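Local coordinates for protein gamma-glutamyltranspeptidase (Streptomyces lincolnensis, PDB 6J3I) that probably cleaves or transfers gamma-glutamyl-type groups, as an LmbA-like member of the gamma-glutamyltranspeptidase family of N-terminal nucleophile hydrolases, at residues G10-V15 with V29-G34; N35-A40 with N432-T437; A314-W319 with D541-S546; R480-P485 with G545-R550. The protein carries 1 engineered substitution. All coordinates share one frame; numbering follows the deposited sequence.

Interaction 1: residues G10-V15 with V29-G34; sequences GTFGMV and VLEDGG
L30 O is met by two groups: a backbone N-H and the edge of the F12 ring. G33 N donates a backbone hydrogen bond to L30 O at 3.1 Å, and the rim of the ring comes up to the same oxygen, with F12 CZ 3.1 Å from L30 O and the oxygen near the ring plane. F12 gets there because its CG stands trans to the backbone N (chi1 -177°), which sends the ring out from the loop to the end of helix 20-31. A second edge atom, F12 CE2, lies 4.0 Å from L30 CB. The same F12 CE2 is 3.5 Å from E31 OE2, the carboxylate coming in obliquely with its plane only 21° from that of the ring. E31 OE2 forms its salt bridge with R617, which also makes a cation-pi contact with F12, so ring and acid share one arginine. Without the ring, as with an alanine here, L30 would probably face a gap and R617 would lose its aromatic partner. Deeper in, L30 CD2 packs on V15 CG2 at 4.2 Å and lies 4.2 Å from G13 CA, where a side chain on G13 would collide with it. Two motifs meet here. F12 and G13 both face R617, a classic beta bulge, while G34 N to V29 O (3.0 Å) and G33 N to L30 O close a Schellman motif, with G33 at positive phi as C-prime, at the end of a helix packed on a strand, as in the layered alpha-beta architecture of Ntn hydrolases.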
loop_
_atom_site.group_PDB
_atom_site.type_symbol
_atom_site.label_atom_id
_atom_site.label_comp_id
_atom_site.label_asym_id
_atom_site.label_seq_id
_atom_site.Cartn_x
_atom_site.Cartn_y
_atom_site.Cartn_z
ATOM N N GLY A 10 -4.945 20.881 -16.177
ATOM C CA GLY A 10 -5.332 22.077 -15.449
ATOM C C GLY A 10 -4.184 22.827 -14.830
ATOM O O GLY A 10 -3.023 22.527 -15.101
ATOM N N THR A 11 -4.529 23.822 -14.013
ATOM C CA THR A 11 -3.555 24.763 -13.445
ATOM C C THR A 11 -3.713 25.098 -11.956
ATOM O O THR A 11 -2.942 25.903 -11.422
ATOM C CB THR A 11 -3.598 26.094 -14.224
ATOM O OG1 THR A 11 -4.927 26.645 -14.175
ATOM C CG2 THR A 11 -3.183 25.885 -15.681
ATOM N N PHE A 12 -4.680 24.475 -11.286
ATOM C CA PHE A 12 -4.966 24.748 -9.876
ATOM C C PHE A 12 -4.593 23.589 -8.939
ATOM O O PHE A 12 -4.079 23.817 -7.845
ATOM C CB PHE A 12 -6.430 25.120 -9.678
ATOM C CG PHE A 12 -6.759 25.483 -8.259
ATOM C CD1 PHE A 12 -6.418 26.734 -7.756
ATOM C CD2 PHE A 12 -7.379 24.562 -7.410
ATOM C CE1 PHE A 12 -6.710 27.079 -6.440
ATOM C CE2 PHE A 12 -7.673 24.898 -6.098
ATOM C CZ PHE A 12 -7.334 26.159 -5.614
ATOM N N GLY A 13 -4.880 22.363 -9.348
ATOM C CA GLY A 13 -4.525 21.208 -8.544
ATOM C C GLY A 13 -5.147 19.945 -9.074
ATOM O O GLY A 13 -6.145 19.992 -9.789
ATOM N N MET A 14 -4.545 18.812 -8.730
ATOM C CA MET A 14 -5.048 17.509 -9.151
ATOM C C MET A 14 -4.977 16.530 -7.996
ATOM O O MET A 14 -4.053 16.562 -7.183
ATOM C CB MET A 14 -4.253 16.964 -10.340
ATOM C CG MET A 14 -4.400 17.750 -11.642
ATOM S SD MET A 14 -5.933 17.475 -12.565
ATOM C CE MET A 14 -5.990 18.969 -13.552
ATOM N N VAL A 15 -5.980 15.664 -7.937
ATOM C CA VAL A 15 -6.026 14.579 -6.987
ATOM C C VAL A 15 -6.412 13.285 -7.710
ATOM O O VAL A 15 -7.325 13.271 -8.536
ATOM C CB VAL A 15 -7.029 14.878 -5.870
ATOM C CG1 VAL A 15 -7.102 13.713 -4.893
ATOM C CG2 VAL A 15 -6.640 16.159 -5.137
ATOM N N VAL A 29 -9.915 20.762 0.060
ATOM C CA VAL A 29 -8.832 21.392 0.829
ATOM C C VAL A 29 -8.046 22.370 -0.054
ATOM O O VAL A 29 -7.861 23.533 0.321
ATOM C CB VAL A 29 -7.921 20.350 1.509
ATOM C CG1 VAL A 29 -6.703 21.001 2.155
ATOM C CG2 VAL A 29 -8.711 19.586 2.558
ATOM N N LEU A 30 -7.610 21.909 -1.222
ATOM C CA LEU A 30 -6.984 22.790 -2.229
ATOM C C LEU A 30 -7.851 24.010 -2.587
ATOM O O LEU A 30 -7.333 25.119 -2.704
ATOM C CB LEU A 30 -6.635 21.999 -3.501
ATOM C CG LEU A 30 -5.261 21.312 -3.649
ATOM C CD1 LEU A 30 -4.608 20.953 -2.324
ATOM C CD2 LEU A 30 -5.368 20.085 -4.558
ATOM N N GLU A 31 -9.160 23.806 -2.728
ATOM C CA GLU A 31 -10.098 24.900 -3.046
ATOM C C GLU A 31 -10.245 25.919 -1.909
ATOM O O GLU A 31 -10.632 27.063 -2.147
ATOM C CB GLU A 31 -11.482 24.356 -3.425
ATOM C CG GLU A 31 -11.507 23.466 -4.664
ATOM C CD GLU A 31 -11.402 24.209 -5.987
ATOM O OE1 GLU A 31 -11.558 23.556 -7.044
ATOM O OE2 GLU A 31 -11.157 25.430 -6.002
ATOM N N ASP A 32 -9.936 25.488 -0.688
ATOM C CA ASP A 32 -9.889 26.355 0.490
ATOM C C ASP A 32 -8.476 26.905 0.808
ATOM O O ASP A 32 -8.214 27.325 1.936
ATOM C CB ASP A 32 -10.440 25.575 1.700
ATOM C CG ASP A 32 -11.009 26.484 2.789
ATOM O OD1 ASP A 32 -11.841 27.364 2.478
ATOM O OD2 ASP A 32 -10.631 26.308 3.966
ATOM N N GLY A 33 -7.578 26.907 -0.179
ATOM C CA GLY A 33 -6.223 27.444 -0.014
ATOM C C GLY A 33 -5.173 26.523 0.602
ATOM O O GLY A 33 -4.032 26.943 0.791
ATOM N N GLY A 34 -5.533 25.274 0.911
ATOM C CA GLY A 34 -4.563 24.299 1.437
ATOM C C GLY A 34 -3.560 23.869 0.378
ATOM O O GLY A 34 -3.735 24.184 -0.805
#

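Interaction 2: residues N35-A40 with N432-T437; sequences NAYDAA and NMVAAT
Y37 and N432 both place CG trans to their own carbonyl carbon (chi1 -49° in Y37), and the two side chains then cross at about a right angle, with Y37 OH 3.7 Å from N432 CB. That swing carries the phenol to strand 433-436, where Y37 OH donates to M433 O at 3.1 Å. The hydroxyl approaches from above the carbonyl plane, 45° out of it. Lower on the ring, Y37 CD1 rests 3.5 Å from V434 CG2, a methyl that also packs against A36 CB at 3.6 Å and, more loosely, A40 CB. The axes of 36-40 and 433-436 come within 8.2 Å, 26° from parallel. The helix start is fixed by a capping box: D38 N donates to N35 OD1 at 2.9 Å, and N35 N returns a bond to D38 OD2, also at 2.9 Å. D428 accepts from A36 N, and N432 OD1 takes its bond from A68 N. With the polar groups paired in this way, the contact is an apolar patch round V434 with one hydroxyl-to-carbonyl bond beside it, and the carboxylates of D38 and D428 at the helix N-terminus would probably be steadied by the helix dipole.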
loop_
_atom_site.group_PDB
_atom_site.type_symbol
_atom_site.label_atom_id
_atom_site.label_comp_id
_atom_site.label_asym_id
_atom_site.label_seq_id
_atom_site.Cartn_x
_atom_site.Cartn_y
_atom_site.Cartn_z
ATOM N N ASN A 35 -2.512 23.161 0.801
ATOM C CA ASN A 35 -1.500 22.615 -0.128
ATOM C C ASN A 35 -1.683 21.099 -0.329
ATOM O O ASN A 35 -2.627 20.509 0.201
ATOM C CB ASN A 35 -0.062 23.016 0.295
ATOM C CG ASN A 35 0.391 22.387 1.602
ATOM O OD1 ASN A 35 -0.090 21.338 2.012
ATOM N ND2 ASN A 35 1.350 23.029 2.251
ATOM N N ALA A 36 -0.800 20.480 -1.109
ATOM C CA ALA A 36 -0.891 19.042 -1.395
ATOM C C ALA A 36 -0.891 18.152 -0.146
ATOM O O ALA A 36 -1.561 17.124 -0.108
ATOM C CB ALA A 36 0.242 18.632 -2.320
ATOM N N TYR A 37 -0.140 18.571 0.867
ATOM C CA TYR A 37 0.050 17.810 2.106
ATOM C C TYR A 37 -1.175 17.954 3.013
ATOM O O TYR A 37 -1.646 16.971 3.582
ATOM C CB TYR A 37 1.372 18.240 2.782
ATOM C CG TYR A 37 2.515 18.231 1.776
ATOM C CD1 TYR A 37 2.842 17.062 1.094
ATOM C CD2 TYR A 37 3.193 19.396 1.429
ATOM C CE1 TYR A 37 3.846 17.038 0.136
ATOM C CE2 TYR A 37 4.209 19.383 0.469
ATOM C CZ TYR A 37 4.526 18.194 -0.174
ATOM O OH TYR A 37 5.507 18.133 -1.135
ATOM N N ASP A 38 -1.716 19.166 3.113
ATOM C CA ASP A 38 -3.012 19.366 3.763
ATOM C C ASP A 38 -4.058 18.441 3.129
ATOM O O ASP A 38 -4.832 17.784 3.815
ATOM C CB ASP A 38 -3.491 20.816 3.623
ATOM C CG ASP A 38 -2.586 21.808 4.319
ATOM O OD1 ASP A 38 -2.308 21.635 5.521
ATOM O OD2 ASP A 38 -2.150 22.787 3.671
ATOM N N ALA A 39 -4.054 18.388 1.803
ATOM C CA ALA A 39 -5.071 17.674 1.051
ATOM C C ALA A 39 -4.993 16.175 1.238
ATOM O O ALA A 39 -6.017 15.515 1.393
ATOM C CB ALA A 39 -4.948 18.008 -0.412
ATOM N N ALA A 40 -3.778 15.651 1.190
ATOM C CA ALA A 40 -3.528 14.237 1.427
ATOM C C ALA A 40 -3.971 13.784 2.821
ATOM O O ALA A 40 -4.616 12.742 2.966
ATOM C CB ALA A 40 -2.056 13.928 1.217
ATOM N N ASN A 432 3.965 21.251 -5.499
ATOM C CA ASN A 432 4.250 20.245 -4.471
ATOM C C ASN A 432 3.547 18.960 -4.837
ATOM O O ASN A 432 2.398 19.003 -5.262
ATOM C CB ASN A 432 3.741 20.682 -3.101
ATOM C CG ASN A 432 4.416 21.938 -2.592
ATOM O OD1 ASN A 432 5.635 22.093 -2.704
ATOM N ND2 ASN A 432 3.631 22.833 -2.010
ATOM N N MET A 433 4.229 17.831 -4.671
ATOM C CA MET A 433 3.629 16.515 -4.893
ATOM C C MET A 433 3.714 15.589 -3.672
ATOM O O MET A 433 4.669 15.652 -2.885
ATOM C CB MET A 433 4.272 15.837 -6.091
ATOM C CG MET A 433 4.186 16.655 -7.361
ATOM S SD MET A 433 5.186 15.908 -8.654
ATOM C CE MET A 433 3.913 15.018 -9.533
ATOM N N VAL A 434 2.689 14.747 -3.533
ATOM C CA VAL A 434 2.661 13.635 -2.576
ATOM C C VAL A 434 2.139 12.387 -3.266
ATOM O O VAL A 434 1.317 12.469 -4.180
ATOM C CB VAL A 434 1.673 13.831 -1.406
ATOM C CG1 VAL A 434 2.314 13.394 -0.099
ATOM C CG2 VAL A 434 1.145 15.250 -1.323
ATOM N N ALA A 435 2.582 11.236 -2.780
ATOM C CA ALA A 435 2.005 9.953 -3.161
ATOM C C ALA A 435 2.070 9.033 -1.944
ATOM O O ALA A 435 3.142 8.849 -1.358
ATOM C CB ALA A 435 2.756 9.353 -4.340
ATOM N N ALA A 436 0.926 8.476 -1.558
ATOM C CA ALA A 436 0.828 7.657 -0.344
ATOM C C ALA A 436 -0.027 6.427 -0.593
ATOM O O ALA A 436 -1.048 6.509 -1.274
ATOM C CB ALA A 436 0.243 8.477 0.796
ATOM N N THR A 437 0.380 5.290 -0.036
ATOM C CA THR A 437 -0.455 4.081 -0.078
ATOM C C THR A 437 -0.705 3.616 1.354
ATOM O O THR A 437 0.056 2.813 1.891
ATOM C CB THR A 437 0.055 2.981 -1.063
ATOM O OG1 THR A 437 0.032 1.681 -0.467
ATOM C CG2 THR A 437 1.428 3.270 -1.534
#

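Interaction 3: residues A314-W319 with D541-S546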
loop_
_atom_site.group_PDB
_atom_site.type_symbol
_atom_site.label_atom_id
_atom_site.label_comp_id
_atom_site.label_asym_id
_atom_site.label_seq_id
_atom_site.Cartn_x
_atom_site.Cartn_y
_atom_site.Cartn_z
ATOM N N ALA A 314 12.478 -12.701 -6.417
ATOM C CA ALA A 314 13.323 -13.666 -5.719
ATOM C C ALA A 314 14.327 -12.941 -4.842
ATOM O O ALA A 314 14.573 -13.340 -3.697
ATOM C CB ALA A 314 14.037 -14.570 -6.709
ATOM N N ASP A 315 14.884 -11.859 -5.377
ATOM C CA ASP A 315 15.816 -11.034 -4.624
ATOM C C ASP A 315 15.134 -10.323 -3.465
ATOM O O ASP A 315 15.745 -10.184 -2.409
ATOM C CB ASP A 315 16.536 -10.015 -5.523
ATOM C CG ASP A 315 17.700 -10.622 -6.306
ATOM O OD1 ASP A 315 18.105 -11.769 -6.018
ATOM O OD2 ASP A 315 18.214 -9.929 -7.219
ATOM N N ARG A 316 13.888 -9.874 -3.624
ATOM C CA ARG A 316 13.218 -9.272 -2.463
ATOM C C ARG A 316 13.020 -10.295 -1.348
ATOM O O ARG A 316 13.345 -10.015 -0.192
ATOM C CB ARG A 316 11.938 -8.493 -2.787
ATOM C CG ARG A 316 10.715 -9.302 -3.123
ATOM C CD ARG A 316 9.432 -8.795 -2.474
ATOM N NE ARG A 316 8.454 -9.888 -2.453
ATOM C CZ ARG A 316 7.132 -9.766 -2.371
ATOM N NH1 ARG A 316 6.536 -8.579 -2.287
ATOM N NH2 ARG A 316 6.399 -10.869 -2.376
ATOM N N GLU A 317 12.562 -11.493 -1.712
ATOM C CA GLU A 317 12.360 -12.569 -0.746
ATOM C C GLU A 317 13.650 -12.885 -0.021
ATOM O O GLU A 317 13.692 -12.921 1.206
ATOM C CB GLU A 317 11.848 -13.842 -1.424
ATOM C CG GLU A 317 11.368 -14.909 -0.445
ATOM C CD GLU A 317 10.352 -14.369 0.548
ATOM O OE1 GLU A 317 9.281 -13.889 0.118
ATOM O OE2 GLU A 317 10.645 -14.389 1.759
ATOM N N ALA A 318 14.700 -13.083 -0.806
ATOM C CA ALA A 318 16.010 -13.408 -0.281
ATOM C C ALA A 318 16.611 -12.293 0.566
ATOM O O ALA A 318 17.118 -12.551 1.656
ATOM C CB ALA A 318 16.948 -13.770 -1.425
ATOM N N TRP A 319 16.536 -11.063 0.069
ATOM C CA TRP A 319 17.357 -9.965 0.595
ATOM C C TRP A 319 16.644 -8.867 1.372
ATOM O O TRP A 319 17.281 -8.185 2.171
ATOM C CB TRP A 319 18.181 -9.362 -0.551
ATOM C CG TRP A 319 19.051 -10.401 -1.161
ATOM C CD1 TRP A 319 18.914 -10.997 -2.386
ATOM C CD2 TRP A 319 20.164 -11.027 -0.529
ATOM N NE1 TRP A 319 19.897 -11.941 -2.564
ATOM C CE2 TRP A 319 20.678 -11.981 -1.436
ATOM C CE3 TRP A 319 20.787 -10.865 0.721
ATOM C CZ2 TRP A 319 21.793 -12.769 -1.136
ATOM C CZ3 TRP A 319 21.892 -11.645 1.024
ATOM C CH2 TRP A 319 22.387 -12.589 0.096
ATOM N N ASP A 541 2.269 -14.715 -9.874
ATOM C CA ASP A 541 2.292 -15.177 -8.482
ATOM C C ASP A 541 3.420 -16.203 -8.236
ATOM O O ASP A 541 3.347 -17.009 -7.297
ATOM C CB ASP A 541 0.927 -15.792 -8.114
ATOM C CG ASP A 541 -0.178 -14.751 -7.967
ATOM O OD1 ASP A 541 0.069 -13.684 -7.359
ATOM O OD2 ASP A 541 -1.308 -15.020 -8.436
ATOM N N SER A 542 4.477 -16.148 -9.048
ATOM C CA SER A 542 5.575 -17.128 -8.980
ATOM C C SER A 542 6.640 -16.766 -7.933
ATOM O O SER A 542 7.818 -16.612 -8.246
ATOM C CB SER A 542 6.206 -17.312 -10.361
ATOM O OG SER A 542 6.987 -18.494 -10.391
ATOM N N PHE A 543 6.195 -16.660 -6.684
ATOM C CA PHE A 543 7.036 -16.310 -5.529
ATOM C C PHE A 543 6.158 -16.513 -4.288
ATOM O O PHE A 543 4.935 -16.523 -4.414
ATOM C CB PHE A 543 7.478 -14.848 -5.607
ATOM C CG PHE A 543 6.339 -13.912 -5.859
ATOM C CD1 PHE A 543 5.511 -13.494 -4.813
ATOM C CD2 PHE A 543 6.035 -13.505 -7.152
ATOM C CE1 PHE A 543 4.418 -12.671 -5.056
ATOM C CE2 PHE A 543 4.947 -12.678 -7.396
ATOM C CZ PHE A 543 4.137 -12.259 -6.350
ATOM N N PRO A 544 6.755 -16.643 -3.091
ATOM C CA PRO A 544 5.922 -16.710 -1.883
ATOM C C PRO A 544 5.247 -15.377 -1.548
ATOM O O PRO A 544 5.926 -14.356 -1.413
ATOM C CB PRO A 544 6.920 -17.095 -0.789
ATOM C CG PRO A 544 8.235 -16.648 -1.315
ATOM C CD PRO A 544 8.175 -16.877 -2.787
ATOM N N GLY A 545 3.922 -15.405 -1.412
ATOM C CA GLY A 545 3.137 -14.198 -1.166
ATOM C C GLY A 545 3.365 -13.595 0.209
ATOM O O GLY A 545 3.658 -14.311 1.163
ATOM N N SER A 546 3.210 -12.276 0.300
ATOM C CA SER A 546 3.377 -11.535 1.548
ATOM C C SER A 546 2.334 -11.875 2.616
ATOM O O SER A 546 2.622 -11.741 3.803
ATOM C CB SER A 546 3.346 -10.022 1.282
ATOM O OG SER A 546 4.538 -9.571 0.658
HETATM O O HOH W 1 6.916 -13.235 1.021
#
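A buried charge cluster at the C-terminal end of helix 299-319 carries this contact, with R316 and E317 both reaching the loop 541-546. R316 has CG wedged between its backbone N and carbonyl carbon (chi1 74°) and a chain bent at chi2, which brings the guanidinium alongside the loop. R316 NH2 lies 3.7 Å from F543 CD1, the guanidinium and phenyl planes 83° apart, and 3.6 Å from P544 O, which sits at the guanidinium edge without bonding to it. R316 NH1 is 3.7 Å from S546 OG. What ties these two together is D504: its OD1 takes a salt bridge from R316 NH1 and a hydrogen bond with S546 OG, so one carboxylate bridges helix and loop. A leucine in place of R316 would probably leave D504 without its positive mate and cost helix and loop their link through that carboxylate.

E317, with CG trans to its backbone N (chi1 -169°) and its chain bent at chi2, sets OE1 3.3 Å from P544 CG, the acid crossing the proline ring. A water bonds E317 OE1 at 2.6 Å and P544 O at 2.9 Å; more acceptors lie round it than it has protons, so the two bonds may not be held full-time. E317 OE1 also pairs with R480, and OE2 accepts from W464 NE1. The loop lies between strands 538-540 and 556-560 and runs along helix 299-319, where F543 touches M313 and S542 touches K310, earlier on the same helix.

Interaction 4: residues R480-P485 with G545-R550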
loop_
_atom_site.group_PDB
_atom_site.type_symbol
_atom_site.label_atom_id
_atom_site.label_comp_id
_atom_site.label_asym_id
_atom_site.label_seq_id
_atom_site.Cartn_x
_atom_site.Cartn_y
_atom_site.Cartn_z
ATOM N N ARG A 480 8.552 -6.471 6.464
ATOM C CA ARG A 480 8.712 -6.013 5.087
ATOM C C ARG A 480 7.333 -5.888 4.445
ATOM O O ARG A 480 6.568 -6.851 4.318
ATOM C CB ARG A 480 9.716 -6.809 4.257
ATOM C CG ARG A 480 9.150 -7.907 3.404
ATOM C CD ARG A 480 9.742 -7.963 2.020
ATOM N NE ARG A 480 9.889 -9.378 1.738
ATOM C CZ ARG A 480 8.898 -10.219 1.443
ATOM N NH1 ARG A 480 7.635 -9.811 1.306
ATOM N NH2 ARG A 480 9.192 -11.499 1.261
ATOM N N THR A 481 7.033 -4.662 4.062
ATOM C CA THR A 481 5.679 -4.275 3.739
ATOM C C THR A 481 5.484 -4.157 2.238
ATOM O O THR A 481 6.374 -3.717 1.520
ATOM C CB THR A 481 5.294 -2.968 4.471
ATOM O OG1 THR A 481 3.914 -2.693 4.243
ATOM C CG2 THR A 481 6.136 -1.763 4.033
ATOM N N THR A 482 4.297 -4.553 1.784
ATOM C CA THR A 482 3.901 -4.429 0.384
ATOM C C THR A 482 3.594 -2.994 -0.048
ATOM O O THR A 482 3.473 -2.734 -1.238
ATOM C CB THR A 482 2.629 -5.243 0.098
ATOM O OG1 THR A 482 1.584 -4.838 0.996
ATOM C CG2 THR A 482 2.901 -6.722 0.251
ATOM N N LEU A 483 3.457 -2.076 0.910
ATOM C CA LEU A 483 3.011 -0.709 0.626
ATOM C C LEU A 483 4.113 0.090 -0.039
ATOM O O LEU A 483 5.183 0.263 0.523
ATOM C CB LEU A 483 2.554 -0.018 1.913
ATOM C CG LEU A 483 1.504 -0.788 2.729
ATOM C CD1 LEU A 483 1.037 0.039 3.915
ATOM C CD2 LEU A 483 0.328 -1.237 1.872
ATOM N N THR A 484 3.829 0.614 -1.226
ATOM C CA THR A 484 4.878 1.082 -2.102
ATOM C C THR A 484 4.432 2.177 -3.101
ATOM O O THR A 484 4.167 1.908 -4.286
ATOM C CB THR A 484 5.548 -0.118 -2.801
ATOM O OG1 THR A 484 6.617 0.360 -3.617
ATOM C CG2 THR A 484 4.557 -0.930 -3.644
ATOM N N PRO A 485 4.377 3.438 -2.629
ATOM C CA PRO A 485 4.104 4.546 -3.553
ATOM C C PRO A 485 5.320 4.889 -4.414
ATOM O O PRO A 485 6.413 4.354 -4.196
ATOM C CB PRO A 485 3.756 5.701 -2.618
ATOM C CG PRO A 485 4.496 5.402 -1.362
ATOM C CD PRO A 485 4.680 3.917 -1.271
ATOM N N GLY A 545 3.922 -15.405 -1.412
ATOM C CA GLY A 545 3.137 -14.198 -1.166
ATOM C C GLY A 545 3.365 -13.595 0.209
ATOM O O GLY A 545 3.658 -14.311 1.163
ATOM N N SER A 546 3.210 -12.276 0.300
ATOM C CA SER A 546 3.377 -11.535 1.548
ATOM C C SER A 546 2.334 -11.875 2.616
ATOM O O SER A 546 2.622 -11.741 3.803
ATOM C CB SER A 546 3.346 -10.022 1.282
ATOM O OG SER A 546 4.538 -9.571 0.658
ATOM N N PHE A 547 1.138 -12.309 2.207
ATOM C CA PHE A 547 0.041 -12.561 3.159
ATOM C C PHE A 547 -0.132 -14.013 3.531
ATOM O O PHE A 547 0.045 -14.912 2.703
ATOM C CB PHE A 547 -1.307 -12.078 2.622
ATOM C CG PHE A 547 -1.313 -10.641 2.242
ATOM C CD1 PHE A 547 -1.596 -9.649 3.181
ATOM C CD2 PHE A 547 -1.002 -10.272 0.940
ATOM C CE1 PHE A 547 -1.590 -8.310 2.811
ATOM C CE2 PHE A 547 -0.983 -8.943 0.571
ATOM C CZ PHE A 547 -1.274 -7.962 1.504
ATOM N N TYR A 548 -0.534 -14.204 4.785
ATOM C CA TYR A 548 -0.871 -15.500 5.326
ATOM C C TYR A 548 -1.923 -16.147 4.406
ATOM O O TYR A 548 -2.929 -15.499 4.115
ATOM C CB TYR A 548 -1.430 -15.335 6.747
ATOM C CG TYR A 548 -1.960 -16.621 7.301
ATOM C CD1 TYR A 548 -3.255 -17.054 6.997
ATOM C CD2 TYR A 548 -1.155 -17.442 8.078
ATOM C CE1 TYR A 548 -3.734 -18.262 7.472
ATOM C CE2 TYR A 548 -1.623 -18.651 8.562
ATOM C CZ TYR A 548 -2.910 -19.059 8.262
ATOM O OH TYR A 548 -3.367 -20.264 8.754
ATOM N N PRO A 549 -1.743 -17.405 3.976
ATOM C CA PRO A 549 -0.750 -18.351 4.505
ATOM C C PRO A 549 0.592 -18.427 3.755
ATOM O O PRO A 549 1.348 -19.374 3.966
ATOM C CB PRO A 549 -1.496 -19.685 4.402
ATOM C CG PRO A 549 -2.302 -19.535 3.145
ATOM C CD PRO A 549 -2.666 -18.072 3.034
ATOM N N ARG A 550 0.895 -17.430 2.924
ATOM C CA ARG A 550 2.193 -17.296 2.226
ATOM C C ARG A 550 2.464 -18.429 1.217
ATOM O O ARG A 550 3.534 -19.043 1.229
ATOM C CB ARG A 550 3.380 -17.181 3.207
ATOM C CG ARG A 550 3.149 -16.374 4.477
ATOM C CD ARG A 550 3.083 -14.887 4.208
ATOM N NE ARG A 550 4.378 -14.355 3.794
ATOM C CZ ARG A 550 5.379 -14.040 4.614
ATOM N NH1 ARG A 550 5.263 -14.190 5.936
ATOM N NH2 ARG A 550 6.516 -13.569 4.104
HETATM O O HOH W 1 6.916 -13.235 1.021
HETATM O O HOH W 2 6.282 -7.501 1.530
#
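Two loops meet in a water-bridged junction: R480 and T482, on the loop running into strand 486-490, face S546, on the loop between strands 538-540 and 556-560. One water is the central piece. It donates to S546 OG at 2.8 Å and to R480 O at 2.9 Å, and accepts from R480 NH1 at 2.7 Å, so R480 is tied to the loop through both its backbone and its guanidinium. S546 OG lies near the guanidinium plane too, and also bonds D504 OD1. T482 OG1 sits between the backbone N and the carbonyl carbon (chi1 55°), which leaves T482 CG2 trans to the carbonyl carbon and against S546, 3.3 Å from S546 OG, while T482 OG1 bonds D420 OD2.

The water that also bonds E317 OE1 and P544 O lies in the planes of both guanidinium groups, accepting from R480 NH2 at 2.9 Å and R550 NH2 at 3.1 Å. R480 NH2 and R550 NH2 are 4.4 Å apart, and the salt bridge of R480 to E317 would probably ease that closeness of like charges. R550 is turned back on its own loop: R550 NE donates to G545 O at 2.7 Å, in the carbonyl plane, and NH1 bonds T463 O. Around the junction, helix 299-319 covers one flank through R316, which touches both R480 and S546. At the other end of 480-485, L483 and T484 pack on helix 506-519, with L483 and P485 also meeting P62 of strand 61-66.

Overall arrangement
The contacts form two pairs. Interactions 1 and 2 lie about 11 Å apart between centres and touch where L30 packs on A39, their helices consecutive in the chain. Interactions 3 and 4 share G545, S546 and one water, with centres about 10 Å apart, joined by the salt bridge from E317 OE1 to R480 NH2 (2.7 Å). Between the pairs, interaction 2 meets interaction 4 where T437 packs on P485, although their centres are about 24 Å apart; those of interactions 1 and 3 are about 40 Å apart. D420, the partner of T482, immediately precedes the engineered alanine that probably replaces the family's nucleophilic threonine, which would place interaction 4 beside the active site.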